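Local structure of FixK2 protein (Bradyrhizobium japonicum, 4I2O) at a contact of chain A with DNA and the interface of chains A and B. The protein is a CRP/FNR-type transcription factor that binds DNA through a helix-turn-helix and probably regulates genes linked to nitrogen fixation. Numbering follows the deposited sequence. Chains: chain A/B, FixK2 protein.

Contact 1: a contact of chain A with DNA. Residues chain A 194, 196-197, 200. With nucleotides of chain D; nucleotides of chain C.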
loop_
_atom_site.group_PDB
_atom_site.type_symbol
_atom_site.label_atom_id
_atom_site.label_comp_id
_atom_site.label_asym_id
_atom_site.label_seq_id
_atom_site.Cartn_x
_atom_site.Cartn_y
_atom_site.Cartn_z
ATOM N N THR A 194 0.120 -5.044 18.415
ATOM C CA THR A 194 -0.778 -5.907 19.234
ATOM C C THR A 194 -1.853 -5.045 19.828
ATOM O O THR A 194 -1.707 -3.807 19.985
ATOM C CB THR A 194 -0.003 -6.610 20.422
ATOM O OG1 THR A 194 0.566 -5.581 21.226
ATOM C CG2 THR A 194 1.121 -7.508 19.895
ATOM N N GLU A 196 -2.696 -5.058 22.848
ATOM C CA GLU A 196 -2.226 -4.548 24.140
ATOM C C GLU A 196 -1.506 -3.218 23.931
ATOM O O GLU A 196 -1.685 -2.279 24.687
ATOM C CB GLU A 196 -1.224 -5.522 24.789
ATOM C CG GLU A 196 -1.850 -6.798 25.292
ATOM C CD GLU A 196 -1.671 -7.972 24.352
ATOM O OE1 GLU A 196 -1.745 -7.771 23.089
ATOM O OE2 GLU A 196 -1.402 -9.086 24.890
ATOM N N THR A 197 -0.614 -3.164 22.940
ATOM C CA THR A 197 0.037 -1.896 22.655
ATOM C C THR A 197 -0.944 -0.779 22.307
ATOM O O THR A 197 -0.811 0.375 22.770
ATOM C CB THR A 197 1.050 -2.117 21.522
ATOM O OG1 THR A 197 2.098 -2.909 22.129
ATOM C CG2 THR A 197 1.666 -0.755 21.097
ATOM N N ARG A 200 -2.571 0.411 25.496
ATOM C CA ARG A 200 -1.701 1.249 26.301
ATOM C C ARG A 200 -1.597 2.660 25.779
ATOM O O ARG A 200 -1.573 3.617 26.573
ATOM C CB ARG A 200 -0.245 0.630 26.407
ATOM C CG ARG A 200 -0.227 -0.812 26.942
ATOM C CD ARG A 200 1.265 -1.378 27.074
ATOM N NE ARG A 200 1.281 -2.836 26.939
ATOM C CZ ARG A 200 0.930 -3.674 27.909
ATOM N NH1 ARG A 200 0.528 -3.216 29.107
ATOM N NH2 ARG A 200 0.964 -4.982 27.674
ATOM P P DT D 9 -5.901 0.984 32.373
ATOM O OP1 DT D 9 -6.493 1.844 33.416
ATOM O OP2 DT D 9 -5.199 1.560 31.201
ATOM O "O5'" DT D 9 -4.829 -0.041 32.987
ATOM C "C5'" DT D 9 -5.167 -0.745 34.241
ATOM C "C4'" DT D 9 -4.077 -1.786 34.366
ATOM O "O4'" DT D 9 -4.101 -2.753 33.279
ATOM C "C3'" DT D 9 -2.657 -1.223 34.331
ATOM O "O3'" DT D 9 -2.197 -1.324 35.683
ATOM C "C2'" DT D 9 -1.883 -2.183 33.455
ATOM C "C1'" DT D 9 -2.821 -3.349 33.259
ATOM N N1 DT D 9 -2.752 -4.096 31.958
ATOM C C2 DT D 9 -2.649 -5.482 32.044
ATOM O O2 DT D 9 -2.551 -6.113 33.114
ATOM N N3 DT D 9 -2.632 -6.143 30.851
ATOM C C4 DT D 9 -2.748 -5.580 29.597
ATOM O O4 DT D 9 -2.749 -6.288 28.584
ATOM C C5 DT D 9 -2.873 -4.137 29.556
ATOM C C7 DT D 9 -2.992 -3.454 28.190
ATOM C C6 DT D 9 -2.916 -3.470 30.725
ATOM P P DA C 18 7.152 1.533 20.036
ATOM O OP1 DA C 18 6.956 2.214 18.686
ATOM O OP2 DA C 18 6.650 2.120 21.244
ATOM O "O5'" DA C 18 6.503 0.076 20.073
ATOM C "C5'" DA C 18 7.010 -0.832 19.069
ATOM C "C4'" DA C 18 6.763 -2.282 19.454
ATOM O "O4'" DA C 18 7.628 -2.613 20.615
ATOM C "C3'" DA C 18 5.300 -2.625 19.796
ATOM O "O3'" DA C 18 5.048 -3.748 18.925
ATOM C "C2'" DA C 18 5.434 -2.918 21.306
ATOM C "C1'" DA C 18 6.839 -3.473 21.417
ATOM N N9 DA C 18 7.331 -3.357 22.819
ATOM C C8 DA C 18 7.243 -2.267 23.670
ATOM N N7 DA C 18 7.852 -2.478 24.845
ATOM C C5 DA C 18 8.292 -3.799 24.766
ATOM C C6 DA C 18 8.983 -4.640 25.646
ATOM N N6 DA C 18 9.366 -4.287 26.869
ATOM N N1 DA C 18 9.329 -5.864 25.196
ATOM C C2 DA C 18 9.000 -6.277 23.973
ATOM N N3 DA C 18 8.340 -5.572 23.043
ATOM C C4 DA C 18 8.017 -4.337 23.508
ATOM P P DA C 19 3.819 -4.767 19.053
ATOM O OP1 DA C 19 3.450 -5.090 17.636
ATOM O OP2 DA C 19 2.776 -4.227 19.986
ATOM O "O5'" DA C 19 4.491 -6.075 19.630
ATOM C "C5'" DA C 19 5.637 -6.662 19.024
ATOM C "C4'" DA C 19 5.845 -8.038 19.639
ATOM O "O4'" DA C 19 6.413 -7.878 20.985
ATOM C "C3'" DA C 19 4.594 -8.907 19.862
ATOM O "O3'" DA C 19 5.032 -10.252 19.434
ATOM C "C2'" DA C 19 4.243 -8.779 21.343
ATOM C "C1'" DA C 19 5.600 -8.438 21.987
ATOM N N9 DA C 19 5.474 -7.445 23.042
ATOM C C8 DA C 19 4.872 -6.218 23.036
ATOM N N7 DA C 19 4.937 -5.539 24.184
ATOM C C5 DA C 19 5.651 -6.397 25.000
ATOM C C6 DA C 19 6.095 -6.235 26.320
ATOM N N6 DA C 19 5.831 -5.134 27.062
ATOM N N1 DA C 19 6.802 -7.261 26.873
ATOM C C2 DA C 19 7.063 -8.331 26.092
ATOM N N3 DA C 19 6.736 -8.588 24.826
ATOM C C4 DA C 19 5.988 -7.572 24.322
ATOM P P DT C 20 4.065 -11.506 19.503
ATOM O OP1 DT C 20 4.636 -12.522 18.560
ATOM O OP2 DT C 20 2.644 -11.017 19.428
ATOM O "O5'" DT C 20 4.166 -12.042 21.034
ATOM C "C5'" DT C 20 5.503 -12.554 21.452
ATOM C "C4'" DT C 20 5.364 -12.860 22.946
ATOM O "O4'" DT C 20 5.053 -11.638 23.595
ATOM C "C3'" DT C 20 4.226 -13.756 23.332
ATOM O "O3'" DT C 20 4.908 -14.846 23.956
ATOM C "C2'" DT C 20 3.359 -13.043 24.385
ATOM C "C1'" DT C 20 4.350 -11.953 24.784
ATOM N N1 DT C 20 3.891 -10.637 25.299
ATOM C C2 DT C 20 4.272 -10.232 26.577
ATOM O O2 DT C 20 4.935 -10.910 27.334
ATOM N N3 DT C 20 3.857 -8.996 26.946
ATOM C C4 DT C 20 3.056 -8.192 26.170
ATOM O O4 DT C 20 2.703 -7.087 26.495
ATOM C C5 DT C 20 2.699 -8.637 24.871
ATOM C C7 DT C 20 1.787 -7.713 24.069
ATOM C C6 DT C 20 3.092 -9.847 24.505
ATOM P P DC C 21 4.119 -16.167 24.370
ATOM O OP1 DC C 21 5.061 -17.294 24.269
ATOM O OP2 DC C 21 2.763 -16.113 23.734
ATOM O "O5'" DC C 21 3.818 -15.953 25.947
ATOM C "C5'" DC C 21 4.936 -15.741 26.812
ATOM C "C4'" DC C 21 4.439 -15.407 28.202
ATOM O "O4'" DC C 21 4.001 -14.027 28.262
ATOM C "C3'" DC C 21 3.250 -16.244 28.666
ATOM O "O3'" DC C 21 3.600 -16.586 30.010
ATOM C "C2'" DC C 21 2.054 -15.289 28.573
ATOM C "C1'" DC C 21 2.731 -13.971 28.899
ATOM N N1 DC C 21 2.033 -12.789 28.419
ATOM C C2 DC C 21 1.978 -11.709 29.296
ATOM O O2 DC C 21 2.525 -11.819 30.400
ATOM N N3 DC C 21 1.355 -10.578 28.907
ATOM C C4 DC C 21 0.795 -10.518 27.697
ATOM N N4 DC C 21 0.234 -9.378 27.368
ATOM C C5 DC C 21 0.838 -11.604 26.773
ATOM C C6 DC C 21 1.449 -12.724 27.186
#
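A:Thr194 and A:Thr197 converge on one backbone phosphate oxygen, OP2 of DA19 in chain C, which accepts hydrogen bonds from the A:Thr194 amide and from both hydroxyls. The amide N of A:Thr194 points almost straight at it, and the hydroxyl OG1 of the same residue reaches it at 2.9 Å. The hydroxyl of A:Thr197 comes in closer, with its OG1 2.6 Å from OP2. In A:Thr194 the hydroxyl is held between the backbone N and the carbonyl carbon (chi1 59°), where it also caps the helix start by accepting from the backbone N of A:Thr197. The phosphate thus meets neutral donors near the N-terminus of helix 195-207, whose dipole would probably favour its negative charge.

The charged side chains work on the base side. The carboxylate oxygen OE2 of A:Glu196 accepts from the exocyclic amine of DC21, 3.0 Å from N4, on the anti side and 30° out of the carboxylate plane. A bend at chi2 (100°) brings the carboxylate there, and its CD rests against the C7 methyl of DT20 at 3.5 Å. A:Arg200 reaches across to the other strand: the NH1 end of its guanidinium lies over the C5 side of DT9 of chain D, the two planes moderately inclined, with NH1 4.0 Å from the centroid of the pyrimidine ring, a cation-pi contact, while the C7 methyl of that thymine packs against one face of the guanidinium, toward its rim. The other terminal nitrogen, NH2, makes a weak, strongly bent bond to O4 of DT20.

Helix 195-207 is the recognition helix of the Crp-like helix-turn-helix; laid in the major groove, it couples a firm hold on the phosphate to the reading of bases on both strands.

Contact 2: the interface of chains A and B. Residues chain A 95-96, 117, 121; chain B 132, 135-136.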
loop_
_atom_site.group_PDB
_atom_site.type_symbol
_atom_site.label_atom_id
_atom_site.label_comp_id
_atom_site.label_asym_id
_atom_site.label_seq_id
_atom_site.Cartn_x
_atom_site.Cartn_y
_atom_site.Cartn_z
ATOM N N GLU A 95 -12.023 -4.259 -8.469
ATOM C CA GLU A 95 -10.750 -4.773 -8.984
ATOM C C GLU A 95 -10.667 -4.575 -10.465
ATOM O O GLU A 95 -11.666 -4.776 -11.234
ATOM C CB GLU A 95 -10.551 -6.251 -8.629
ATOM C CG GLU A 95 -10.542 -6.518 -7.100
ATOM C CD GLU A 95 -9.155 -6.380 -6.445
ATOM O OE1 GLU A 95 -8.179 -6.029 -7.149
ATOM O OE2 GLU A 95 -9.051 -6.618 -5.224
ATOM N N SER A 96 -9.473 -4.162 -10.914
ATOM C CA SER A 96 -9.264 -4.043 -12.321
ATOM C C SER A 96 -9.062 -5.462 -12.828
ATOM O O SER A 96 -9.481 -5.816 -13.935
ATOM C CB SER A 96 -7.998 -3.234 -12.584
ATOM O OG SER A 96 -7.590 -3.402 -13.918
ATOM N N ARG A 117 -19.747 -6.434 -11.342
ATOM C CA ARG A 117 -18.536 -5.918 -11.964
ATOM C C ARG A 117 -18.705 -5.814 -13.498
ATOM O O ARG A 117 -18.291 -4.830 -14.116
ATOM C CB ARG A 117 -17.363 -6.808 -11.579
ATOM C CG ARG A 117 -16.039 -6.462 -12.233
ATOM C CD ARG A 117 -15.565 -5.042 -11.958
ATOM N NE ARG A 117 -14.219 -4.837 -12.516
ATOM C CZ ARG A 117 -13.936 -4.825 -13.825
ATOM N NH1 ARG A 117 -14.885 -5.032 -14.739
ATOM N NH2 ARG A 117 -12.693 -4.620 -14.236
ATOM N N GLU A 121 -18.079 -2.543 -16.035
ATOM C CA GLU A 121 -17.197 -2.637 -17.215
ATOM C C GLU A 121 -17.943 -2.162 -18.464
ATOM O O GLU A 121 -17.372 -1.530 -19.352
ATOM C CB GLU A 121 -16.726 -4.087 -17.405
ATOM C CG GLU A 121 -15.740 -4.324 -18.571
ATOM C CD GLU A 121 -14.323 -3.795 -18.299
ATOM O OE1 GLU A 121 -13.925 -3.716 -17.115
ATOM O OE2 GLU A 121 -13.603 -3.466 -19.281
ATOM N N ARG B 132 -8.312 1.704 -20.133
ATOM C CA ARG B 132 -8.332 0.463 -19.372
ATOM C C ARG B 132 -6.930 0.023 -18.973
ATOM O O ARG B 132 -6.685 -0.608 -17.922
ATOM C CB ARG B 132 -9.049 -0.591 -20.230
ATOM C CG ARG B 132 -9.243 -1.900 -19.539
ATOM C CD ARG B 132 -10.279 -1.727 -18.430
ATOM N NE ARG B 132 -10.391 -2.931 -17.623
ATOM C CZ ARG B 132 -9.507 -3.263 -16.688
ATOM N NH1 ARG B 132 -8.451 -2.467 -16.445
ATOM N NH2 ARG B 132 -9.683 -4.380 -15.996
ATOM N N TRP B 135 -5.844 2.313 -15.998
ATOM C CA TRP B 135 -6.413 1.798 -14.714
ATOM C C TRP B 135 -5.654 0.561 -14.277
ATOM O O TRP B 135 -5.279 0.400 -13.101
ATOM C CB TRP B 135 -7.852 1.416 -14.976
ATOM C CG TRP B 135 -8.601 0.927 -13.780
ATOM C CD1 TRP B 135 -8.272 1.063 -12.478
ATOM C CD2 TRP B 135 -9.827 0.195 -13.829
ATOM N NE1 TRP B 135 -9.263 0.453 -11.695
ATOM C CE2 TRP B 135 -10.214 -0.078 -12.523
ATOM C CE3 TRP B 135 -10.641 -0.247 -14.883
ATOM C CZ2 TRP B 135 -11.411 -0.773 -12.225
ATOM C CZ3 TRP B 135 -11.809 -0.940 -14.590
ATOM C CH2 TRP B 135 -12.179 -1.194 -13.276
ATOM N N ALA B 136 -5.399 -0.344 -15.211
ATOM C CA ALA B 136 -4.595 -1.554 -14.900
ATOM C C ALA B 136 -3.233 -1.242 -14.323
ATOM O O ALA B 136 -2.748 -1.974 -13.442
ATOM C CB ALA B 136 -4.456 -2.443 -16.153
#
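A:Ser96 meets B:Arg132 and B:Trp135 at once, and these three residues bury most of the surface in this part of the dimer interface. B:Arg132 takes the serine end-on, one terminal nitrogen to each of two oxygens. Its NH2 donates to the backbone O of A:Ser96 at 2.5 Å, a short, bent bond whose donor is tilted 25° from the carbonyl plane. Its NH1 is 2.8 Å from the hydroxyl OG, which lies somewhat out of the guanidinium plane. The serine presents that hydroxyl by turning it away from its own backbone N (chi1 165°), leaving CB to rest on the indole.

B:Trp135 receives this CB over one face, 4.0 Å from the centroid of its five-membered ring, in a CH-pi contact. The six-membered ring extends toward A:Arg117, with CH2 of the indole 3.6 Å from the guanidinium NH2; the two planes are 20° apart. On its own chain, the tryptophan also lies against a face of the B:Arg132 guanidinium, near the rim, which is likely to limit how that group can turn.

A:Glu121 adds charge, crossing B:Arg132 at about a right angle in a loose salt bridge, OE2 to NE at 3.7 Å. It also pairs with A:Arg117 through OE1; it thus bridges the two guanidinium groups from one side, and its negative charge would probably balance both. A leucine in place of B:Arg132 would probably leave both oxygens of A:Ser96 without these donors and A:Glu121 without its mate across the interface.

Besides touching the tryptophan, A:Arg117 holds the chain just before the serine: its NE and NH2 both bond the backbone O of A:Glu95, with NE 2.9 Å from that oxygen and nearly in line with the C=O bond.

The centres of the C-alpha atoms of contact 1 and contact 2 lie about 39 Å apart, and the contacts share no residue or secondary-structure element. Contact 1 belongs to the C-terminal DNA-binding part, on helix 195-207 and the residue leading into it. In contact 2, a loop and helix 117-126 of one chain meet the long helix 128-154 of the other, and two-fold symmetry repeats the arrangement with the chains exchanged. The general principle is a division of labour: pairing of the subunits at a distance probably sets the spacing of two recognition helices on the duplex. The structure alone does not show whether one contact responds to the other.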